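Local coordinates for protein omega transaminase (Pseudomonas sp., PDB 5LHA) that is a fold type I transaminase that binds pyridoxamine phosphate and probably transfers amino groups between amines and carbonyl compounds, at residues A[192-197]-A[389-394]; A[361-366]-A[438-443]. One frame throughout, in Å; residues are numbered along the deposited sequence.

Contact 1 of 2, residues A[192-197]-A[389-394]; sequences LYRNPW and ALDLVS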
# COMPACT_ATOMS: atom_id res chain seq x y z
N LEU A 192 -16.82 27.97 4.93
CA LEU A 192 -16.72 29.42 4.79
C LEU A 192 -15.82 30.04 5.85
O LEU A 192 -15.07 30.99 5.57
CB LEU A 192 -18.12 30.04 4.87
CG LEU A 192 -19.07 29.86 3.69
CD1 LEU A 192 -20.51 29.79 4.21
CD2 LEU A 192 -18.91 31.02 2.73
N TYR A 193 -15.84 29.49 7.07
CA TYR A 193 -15.08 30.10 8.16
C TYR A 193 -13.58 29.92 7.97
O TYR A 193 -12.80 30.83 8.28
CB TYR A 193 -15.55 29.53 9.50
CG TYR A 193 -15.18 30.42 10.67
CD1 TYR A 193 -15.68 31.72 10.77
CD2 TYR A 193 -14.30 29.99 11.65
CE1 TYR A 193 -15.33 32.55 11.83
CE2 TYR A 193 -13.94 30.81 12.72
CZ TYR A 193 -14.46 32.09 12.80
OH TYR A 193 -14.10 32.91 13.84
N ARG A 194 -13.14 28.76 7.46
CA ARG A 194 -11.72 28.48 7.23
C ARG A 194 -11.57 27.72 5.92
O ARG A 194 -12.02 26.58 5.82
CB ARG A 194 -11.11 27.66 8.37
CG ARG A 194 -11.06 28.33 9.73
CD ARG A 194 -10.22 27.51 10.71
NE ARG A 194 -10.23 28.07 12.05
CZ ARG A 194 -11.19 27.87 12.95
NH1 ARG A 194 -12.24 27.11 12.67
NH2 ARG A 194 -11.09 28.44 14.15
N ASN A 195 -10.92 28.33 4.92
CA ASN A 195 -10.67 27.66 3.65
C ASN A 195 -9.43 28.27 3.01
O ASN A 195 -9.05 29.40 3.35
CB ASN A 195 -11.89 27.74 2.71
CG ASN A 195 -12.32 29.16 2.40
OD1 ASN A 195 -11.77 29.80 1.50
ND2 ASN A 195 -13.31 29.65 3.13
N PRO A 196 -8.77 27.54 2.11
CA PRO A 196 -7.51 28.05 1.51
C PRO A 196 -7.61 29.37 0.76
O PRO A 196 -6.58 30.01 0.55
CB PRO A 196 -7.13 26.92 0.53
CG PRO A 196 -7.74 25.71 1.09
CD PRO A 196 -9.01 26.13 1.78
N TRP A 197 -8.80 29.80 0.34
CA TRP A 197 -8.94 31.03 -0.43
C TRP A 197 -9.38 32.21 0.42
O TRP A 197 -9.59 33.30 -0.13
CB TRP A 197 -9.94 30.81 -1.58
CG TRP A 197 -9.54 29.65 -2.43
CD1 TRP A 197 -8.71 29.67 -3.51
CD2 TRP A 197 -9.89 28.28 -2.22
NE1 TRP A 197 -8.55 28.40 -4.01
CE2 TRP A 197 -9.27 27.52 -3.23
CE3 TRP A 197 -10.69 27.61 -1.28
CZ2 TRP A 197 -9.42 26.14 -3.34
CZ3 TRP A 197 -10.84 26.24 -1.39
CH2 TRP A 197 -10.21 25.52 -2.41
N ALA A 389 -22.52 24.14 15.78
CA ALA A 389 -21.20 24.23 16.39
C ALA A 389 -20.86 25.68 16.70
O ALA A 389 -21.11 26.58 15.89
CB ALA A 389 -20.11 23.64 15.50
N LEU A 390 -20.29 25.90 17.88
CA LEU A 390 -19.74 27.18 18.27
C LEU A 390 -18.23 27.09 18.09
O LEU A 390 -17.58 26.24 18.70
CB LEU A 390 -20.12 27.53 19.71
CG LEU A 390 -21.61 27.57 20.06
CD1 LEU A 390 -22.07 26.21 20.59
CD2 LEU A 390 -21.92 28.66 21.08
N ASP A 391 -17.68 27.92 17.23
CA ASP A 391 -16.26 27.84 16.89
C ASP A 391 -15.47 28.85 17.73
O ASP A 391 -15.55 30.06 17.51
CB ASP A 391 -16.06 28.06 15.39
CG ASP A 391 -14.74 27.51 14.91
OD1 ASP A 391 -13.73 27.66 15.64
OD2 ASP A 391 -14.74 26.87 13.83
N LEU A 392 -14.67 28.34 18.67
CA LEU A 392 -13.92 29.19 19.58
C LEU A 392 -12.53 29.43 18.99
O LEU A 392 -11.85 28.49 18.57
CB LEU A 392 -13.81 28.55 20.97
CG LEU A 392 -15.08 28.07 21.69
CD1 LEU A 392 -14.72 27.46 23.04
CD2 LEU A 392 -16.12 29.19 21.88
N VAL A 393 -12.13 30.70 18.95
CA VAL A 393 -10.87 31.12 18.37
C VAL A 393 -10.11 31.95 19.39
O VAL A 393 -10.68 32.50 20.33
CB VAL A 393 -11.08 31.93 17.07
CG1 VAL A 393 -11.90 31.14 16.09
CG2 VAL A 393 -11.75 33.26 17.39
N SER A 394 -8.79 32.02 19.20
CA SER A 394 -7.96 32.92 19.98
C SER A 394 -7.90 34.32 19.38
O SER A 394 -7.60 35.28 20.10
CB SER A 394 -6.55 32.35 20.13
OG SER A 394 -6.09 31.80 18.90

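Contact 2 of 2, residues A[361-366]-A[438-443]; sequences GAQLLE and LTRDEA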
# COMPACT_ATOMS: atom_id res chain seq x y z
N GLY A 361 -34.40 24.28 15.40
CA GLY A 361 -32.98 24.52 15.15
C GLY A 361 -32.69 25.94 14.68
O GLY A 361 -31.74 26.58 15.14
N ALA A 362 -33.47 26.42 13.70
CA ALA A 362 -33.34 27.80 13.25
C ALA A 362 -33.54 28.78 14.40
O ALA A 362 -32.74 29.70 14.60
CB ALA A 362 -34.35 28.08 12.12
N GLN A 363 -34.65 28.63 15.13
CA GLN A 363 -34.88 29.42 16.33
C GLN A 363 -33.67 29.38 17.26
O GLN A 363 -33.17 30.42 17.70
CB GLN A 363 -36.16 28.92 17.02
CG GLN A 363 -36.49 29.54 18.38
CD GLN A 363 -37.59 28.77 19.14
OE1 GLN A 363 -38.44 28.12 18.52
NE2 GLN A 363 -37.56 28.85 20.47
N LEU A 364 -33.15 28.18 17.53
CA LEU A 364 -32.01 28.06 18.44
C LEU A 364 -30.79 28.77 17.87
O LEU A 364 -30.11 29.51 18.59
CB LEU A 364 -31.71 26.58 18.70
CG LEU A 364 -30.52 26.21 19.58
CD1 LEU A 364 -30.63 26.85 20.97
CD2 LEU A 364 -30.37 24.70 19.71
N LEU A 365 -30.50 28.56 16.57
CA LEU A 365 -29.35 29.21 15.94
C LEU A 365 -29.47 30.73 16.00
O LEU A 365 -28.50 31.43 16.29
CB LEU A 365 -29.23 28.74 14.48
CG LEU A 365 -28.06 29.24 13.62
CD1 LEU A 365 -26.74 28.68 14.10
CD2 LEU A 365 -28.27 28.91 12.15
N GLU A 366 -30.67 31.24 15.73
CA GLU A 366 -30.94 32.68 15.83
C GLU A 366 -30.58 33.21 17.21
O GLU A 366 -29.94 34.25 17.35
CB GLU A 366 -32.42 32.93 15.55
CG GLU A 366 -32.95 34.31 15.95
CD GLU A 366 -34.48 34.41 15.86
OE1 GLU A 366 -35.11 33.45 15.35
OE2 GLU A 366 -35.05 35.43 16.32
N LEU A 438 -36.75 18.25 20.56
CA LEU A 438 -36.49 19.48 21.30
C LEU A 438 -37.59 20.51 21.07
O LEU A 438 -38.07 20.70 19.95
CB LEU A 438 -35.15 20.07 20.88
CG LEU A 438 -34.60 21.17 21.78
CD1 LEU A 438 -33.88 20.56 22.96
CD2 LEU A 438 -33.67 22.07 21.00
N THR A 439 -38.01 21.17 22.15
CA THR A 439 -39.05 22.18 22.08
C THR A 439 -38.45 23.58 22.08
O THR A 439 -37.25 23.77 22.30
CB THR A 439 -40.03 22.01 23.24
OG1 THR A 439 -39.36 22.27 24.48
CG2 THR A 439 -40.58 20.59 23.26
N ARG A 440 -39.31 24.57 21.81
CA ARG A 440 -38.92 25.97 22.00
C ARG A 440 -38.35 26.18 23.40
O ARG A 440 -37.28 26.76 23.57
CB ARG A 440 -40.13 26.89 21.80
CG ARG A 440 -40.64 27.03 20.38
CD ARG A 440 -41.62 28.19 20.33
NE ARG A 440 -42.20 28.42 19.01
CZ ARG A 440 -43.24 29.23 18.80
NH1 ARG A 440 -43.80 29.86 19.82
NH2 ARG A 440 -43.72 29.40 17.57
N ASP A 441 -39.09 25.70 24.41
CA ASP A 441 -38.70 25.85 25.80
C ASP A 441 -37.30 25.29 26.06
O ASP A 441 -36.44 25.97 26.62
CB ASP A 441 -39.75 25.16 26.69
CG ASP A 441 -39.17 24.60 27.96
OD1 ASP A 441 -38.85 25.40 28.87
OD2 ASP A 441 -39.04 23.36 28.06
N GLU A 442 -37.07 24.04 25.66
CA GLU A 442 -35.76 23.45 25.90
C GLU A 442 -34.67 24.16 25.10
O GLU A 442 -33.55 24.32 25.59
CB GLU A 442 -35.78 21.96 25.56
CG GLU A 442 -36.69 21.13 26.42
CD GLU A 442 -36.93 19.75 25.84
OE1 GLU A 442 -36.86 19.60 24.61
OE2 GLU A 442 -37.20 18.81 26.62
N ALA A 443 -34.99 24.63 23.89
CA ALA A 443 -34.01 25.39 23.11
C ALA A 443 -33.58 26.65 23.84
O ALA A 443 -32.41 27.04 23.80
CB ALA A 443 -34.58 25.73 21.73

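Contact 1 of 2, residues A[192-197]-A[389-394]
Arg194 reaches from a loop to Asp391 on strand 387-393, and the two side chains meet tip to tip. CB of Arg194 starts toward the strand. CG lies anti to the carbonyl carbon (chi1 -65°), and the chain runs extended from there to NE. NE donates a hydrogen bond to the backbone O of Arg399. Beyond CZ, NH1 and NH2 grip the carboxylate end-on in a salt bridge, one nitrogen to each oxygen. NH1 meets Asp391 OD2 at 2.8 Å, on the syn side but tilted from the carboxylate plane. NH2 meets Asp391 OD1 at 3.1 Å, from above that plane. The guanidinium and carboxylate planes stand 41° apart. NH2 of Arg194 also lies 3.4 Å from Val393 CG1. Tyr193 CD2 packs over one guanidinium face, near its rim. The Tyr193 ring meets Val393 CG1 at its edge, with OH 3.6 Å from that methyl. An alanine at Arg194 would probably leave Asp391 without this two-pronged partner, although Arg382 would still bridge OD2. The Tyr193 side chain also touches Glu380 and Arg382. The contact joins the loop between strand 184-187 and helix 202-220 to the sheet that holds antiparallel strands 378-384 and 387-393.

Contact 2 of 2, residues A[361-366]-A[438-443]
Leu364 and Ala443 have the nearest pair of CA atoms across the two segments, 5.7 Å apart. The apolar contacts centre on Leu364. Its CD1 packs against Ala443 CB at 4.2 Å and also touches the backbone O of Ala443. Its other methyl, CD2, meets Leu438 CD2 at 4.4 Å. CG of Leu364 is set anti to the backbone N (chi1 178°); the methyls then part, CD1 to Ala443 and CD2 to Leu438. Val360, one turn earlier, also touches Leu438 and Ala443. This is helix-to-helix packing: helix 353-368 lies against the first turn of helix 440-457. That turn opens with a capping box. Glu442 N donates to Thr439 OG1 at 3.1 Å, and Thr439 N donates to Glu442 OE1. Asn45 ND2 also binds this OE1. Leu438 O accepts a hydrogen bond from Asn356 ND2 of helix 353-368. Gln363 and Arg440 pass each other without a hydrogen bond. The extended Gln363 crosses Arg440 at about a right angle, its amide lying beside the aliphatic part of the arginine. Gln363 NE2 is 3.5 Å from Arg440 CB. Gln363 OE1 comes to 3.1 Å from Arg440 CG, but the glutamine is poorly ordered. Its NE2 has a weak bond to Gln367.

The centres of contacts 1 and 2 are 23 Å apart. Their nearest atoms come within about 6 Å but do not touch. The segments alternate along the chain, in the order 192-197, 361-366, 389-394, 438-443. Helix 353-368 of contact 2 is followed by helix 370-374, strand 378-384 and then strand 387-393 of contact 1. The contact centres lie 20 and 21 Å from the centre of the chain. Neither contact includes a residue of the pyridoxamine phosphate pocket, which contains Tyr157, Asp264 and Lys293. A second subunit meets Pro196 and Trp197, in the 192-197 loop, whereas no other chain of the assembly touches the segments of contact 2.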